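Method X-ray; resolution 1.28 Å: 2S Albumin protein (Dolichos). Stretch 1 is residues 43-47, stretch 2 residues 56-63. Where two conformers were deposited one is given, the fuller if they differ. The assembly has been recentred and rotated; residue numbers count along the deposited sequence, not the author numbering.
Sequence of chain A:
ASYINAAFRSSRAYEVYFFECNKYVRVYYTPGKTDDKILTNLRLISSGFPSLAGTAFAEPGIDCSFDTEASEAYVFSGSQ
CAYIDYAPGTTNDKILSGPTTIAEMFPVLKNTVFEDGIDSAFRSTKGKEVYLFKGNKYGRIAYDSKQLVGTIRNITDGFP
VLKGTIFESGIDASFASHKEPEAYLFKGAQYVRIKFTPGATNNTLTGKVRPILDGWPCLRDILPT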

ATOM      1  N   ARG A  43      -4.495  -8.260  14.777  1.00  8.19           N
ATOM      2  CA  ARG A  43      -5.314  -7.372  15.630  1.00  9.94           C
ATOM      3  C   ARG A  43      -6.360  -6.750  14.765  1.00 10.06           C
ATOM      4  O   ARG A  43      -6.050  -6.356  13.637  1.00  9.77           O
ATOM      5  CB  ARG A  43      -4.427  -6.300  16.348  1.00 10.08           C
ATOM      6  CG  ARG A  43      -5.070  -5.361  17.322  1.00 14.70           C
ATOM      7  CD  ARG A  43      -3.913  -4.586  17.950  1.00 14.36           C
ATOM      8  NE  ARG A  43      -4.298  -3.746  19.061  1.00 20.21           N
ATOM      9  CZ  ARG A  43      -3.545  -2.791  19.581  1.00 22.75           C
ATOM     10  NH1 ARG A  43      -2.372  -2.485  19.037  1.00 22.59           N
ATOM     11  NH2 ARG A  43      -4.027  -2.074  20.574  1.00 29.53           N
ATOM     12  N   LEU A  44      -7.507  -6.493  15.317  1.00  9.02           N
ATOM     13  CA  LEU A  44      -8.517  -5.720  14.568  1.00  8.98           C
ATOM     14  C   LEU A  44      -7.932  -4.345  14.339  1.00  8.36           C
ATOM     15  O   LEU A  44      -7.333  -3.668  15.206  1.00  9.49           O
ATOM     16  CB  LEU A  44      -9.812  -5.571  15.370  1.00  9.81           C
ATOM     17  CG  LEU A  44     -10.657  -6.809  15.531  1.00 10.67           C
ATOM     18  CD1 LEU A  44     -11.734  -6.515  16.550  1.00 11.88           C
ATOM     19  CD2 LEU A  44     -11.271  -7.131  14.219  1.00 11.68           C
ATOM     20  N   ILE A  45      -8.203  -3.804  13.156  1.00  7.79           N
ATOM     21  CA  ILE A  45      -7.932  -2.377  12.854  1.00  7.97           C
ATOM     22  C   ILE A  45      -8.564  -1.450  13.886  1.00  8.81           C
ATOM     23  O   ILE A  45      -7.913  -0.500  14.342  1.00 11.03           O
ATOM     24  CB  ILE A  45      -8.349  -2.065  11.416  1.00  9.04           C
ATOM     25  CG1 ILE A  45      -7.561  -2.878  10.371  1.00  7.54           C
ATOM     26  CG2 ILE A  45      -8.360  -0.585  11.114  1.00  9.16           C
ATOM     27  CD1 ILE A  45      -8.195  -2.940   9.022  1.00  8.12           C
ATOM     28  N   SER A  46      -9.796  -1.715  14.255  1.00 10.10           N
ATOM     29  CA  SER A  46     -10.473  -0.857  15.242  1.00 13.02           C
ATOM     30  C   SER A  46      -9.737  -0.844  16.580  1.00 13.27           C
ATOM     31  O   SER A  46      -9.910   0.095  17.319  1.00 13.89           O
ATOM     32  CB  SER A  46     -11.877  -1.291  15.434  1.00 11.16           C
ATOM     33  OG  SER A  46     -11.928  -2.634  15.859  1.00 11.62           O
ATOM     34  N   SER A  47      -9.019  -1.901  16.911  0.50 10.78           N
ATOM     35  CA  SER A  47      -8.257  -1.954  18.180  0.50 10.25           C
ATOM     36  C   SER A  47      -6.963  -1.153  18.061  0.50 12.04           C
ATOM     37  O   SER A  47      -6.652  -0.290  18.934  0.50 12.45           O
ATOM     38  CB  SER A  47      -7.982  -3.402  18.516  0.50 12.00           C
ATOM     39  OG  SER A  47      -7.110  -3.517  19.635  0.50 12.11           O
TER
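Stretch 2 (56-63) AFAEPGID

Residues 43-47 leave a strand (Arg43, Leu44) and enter a helix at Ile45, with Leu44 at the N-cap position and its O accepting a 3.0 Å hydrogen bond from Ser47 N. Stretch 2 starts with helical backbone angles at Ala56 to Ala58, passes a cis peptide bond before Pro60 and reaches Gly61, whose N bonds to Ala56 O at 3.0 Å. The backbones come nearest at Ser46 and Ala58, CA to CA 5.0 Å, and no direct hydrogen bond joins them.

Ile45 (chi1 m, chi2 t) carries most of the contact, its CA-to-CB bond pointing toward stretch 2. Its CG2 lies 3.5 Å from Phe57 O and 4.0 Å from Ala58 CA, and meets Ile62 CD1 at 4.1 Å; its CD1 lies 3.9 Å from Gly61 CA and 3.8 Å from Ile62 N. Gly61, at phi 128°, has no side chain; an ideal CB would come within 3.6 Å of Ile45 CD1 and jam against the preceding carbonyl O. Ser46 CB packs on Ala58 CB at 3.8 Å, and Leu44 CD2 approaches Glu59 OE2 at 4.0 Å.

Water supplies the polar links: water 1 accepts from Ser46 N (3.0 Å) and donates to Ala58 O (2.9 Å), while water 2 joins Ser46 OG (2.7 Å) to Glu59 OE2 (2.6 Å).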

ATOM      1  N   ALA A  56     -15.637   2.626   7.963  1.00 18.12           N
ATOM      2  CA  ALA A  56     -15.440   1.627   6.886  1.00 17.10           C
ATOM      3  C   ALA A  56     -14.020   1.049   7.007  1.00 12.44           C
ATOM      4  O   ALA A  56     -13.787  -0.065   6.522  1.00 12.74           O
ATOM      5  CB  ALA A  56     -15.676   2.277   5.571  1.00 18.27           C
ATOM      6  N   PHE A  57     -13.110   1.881   7.492  1.00 12.32           N
ATOM      7  CA  PHE A  57     -11.693   1.467   7.575  1.00 11.82           C
ATOM      8  C   PHE A  57     -11.492   0.364   8.604  1.00 10.44           C
ATOM      9  O   PHE A  57     -10.555  -0.436   8.456  1.00 11.00           O
ATOM     10  CB  PHE A  57     -10.783   2.665   7.833  1.00 10.93           C
ATOM     11  CG  PHE A  57     -11.132   3.796   6.910  1.00 10.14           C
ATOM     12  CD1 PHE A  57     -10.768   3.737   5.594  1.00  9.59           C
ATOM     13  CD2 PHE A  57     -11.852   4.876   7.379  1.00 13.34           C
ATOM     14  CE1 PHE A  57     -11.152   4.728   4.723  1.00 11.20           C
ATOM     15  CE2 PHE A  57     -12.282   5.830   6.489  1.00 13.29           C
ATOM     16  CZ  PHE A  57     -11.925   5.783   5.153  1.00 11.51           C
ATOM     17  N   ALA A  58     -12.351   0.310   9.614  1.00 13.85           N
ATOM     18  CA  ALA A  58     -12.304  -0.778  10.593  1.00 13.50           C
ATOM     19  C   ALA A  58     -13.112  -1.976  10.080  1.00 13.69           C
ATOM     20  O   ALA A  58     -12.692  -3.145  10.186  1.00 15.93           O
ATOM     21  CB  ALA A  58     -12.855  -0.322  11.923  1.00 15.94           C
ATOM     22  N   GLU A  59     -14.319  -1.711   9.559  1.00 14.35           N
ATOM     23  CA  GLU A  59     -15.232  -2.767   9.092  1.00 13.84           C
ATOM     24  C   GLU A  59     -15.876  -2.249   7.817  1.00 13.72           C
ATOM     25  O   GLU A  59     -16.652  -1.318   7.921  1.00 15.98           O
ATOM     26  CB  GLU A  59     -16.279  -3.160  10.149  1.00 14.55           C
ATOM     27  CG  GLU A  59     -15.718  -3.719  11.443  1.00 16.85           C
ATOM     28  CD  GLU A  59     -15.210  -5.169  11.621  1.00 16.39           C
ATOM     29  OE1 GLU A  59     -15.687  -6.183  10.950  1.00 22.58           O
ATOM     30  OE2 GLU A  59     -14.452  -5.381  12.581  1.00 16.22           O
ATOM     31  N   PRO A  60     -15.573  -2.797   6.642  1.00 15.81           N
ATOM     32  CA  PRO A  60     -14.920  -4.088   6.475  1.00 13.98           C
ATOM     33  C   PRO A  60     -13.382  -4.102   6.454  1.00 11.43           C
ATOM     34  O   PRO A  60     -12.767  -5.143   6.550  1.00 14.59           O
ATOM     35  CB  PRO A  60     -15.405  -4.499   5.092  1.00 16.12           C
ATOM     36  CG  PRO A  60     -15.542  -3.189   4.334  1.00 16.75           C
ATOM     37  CD  PRO A  60     -16.173  -2.296   5.380  1.00 14.97           C
ATOM     38  N   GLY A  61     -12.786  -2.913   6.472  1.00 10.46           N
ATOM     39  CA  GLY A  61     -11.339  -2.788   6.657  1.00 10.16           C
ATOM     40  C   GLY A  61     -10.726  -1.922   5.565  1.00  8.43           C
ATOM     41  O   GLY A  61     -11.413  -1.383   4.739  1.00 13.75           O
ATOM     42  N   ILE A  62      -9.420  -1.845   5.578  1.00  8.83           N
ATOM     43  CA  ILE A  62      -8.608  -0.992   4.700  1.00  8.70           C
ATOM     44  C   ILE A  62      -8.192  -1.803   3.467  1.00  7.98           C
ATOM     45  O   ILE A  62      -7.588  -2.853   3.596  1.00  9.88           O
ATOM     46  CB  ILE A  62      -7.406  -0.449   5.479  1.00  8.74           C
ATOM     47  CG1 ILE A  62      -7.853   0.483   6.586  1.00  9.51           C
ATOM     48  CG2 ILE A  62      -6.389   0.194   4.558  1.00  9.55           C
ATOM     49  CD1 ILE A  62      -6.771   0.881   7.572  1.00 10.24           C
ATOM     50  N   ASP A  63      -8.593  -1.272   2.293  1.00  7.81           N
ATOM     51  CA  ASP A  63      -8.353  -1.977   1.015  1.00  8.84           C
ATOM     52  C   ASP A  63      -7.311  -1.293   0.148  1.00  7.87           C
ATOM     53  O   ASP A  63      -6.995  -1.785  -0.950  1.00  9.43           O
ATOM     54  CB  ASP A  63      -9.620  -2.267   0.208  1.00 10.82           C
ATOM     55  CG  ASP A  63     -10.387  -1.036  -0.210  1.00  8.65           C
ATOM     56  OD1 ASP A  63      -9.747   0.043  -0.228  1.00  9.42           O
ATOM     57  OD2 ASP A  63     -11.502  -1.224  -0.714  1.00 12.56           O
TER
HETATM   58  O   HOH W   1     -11.457  -3.696  12.695  1.00 12.42           O
HETATM   59  O   HOH W   2     -13.995  -3.735  14.507  1.00 19.86           O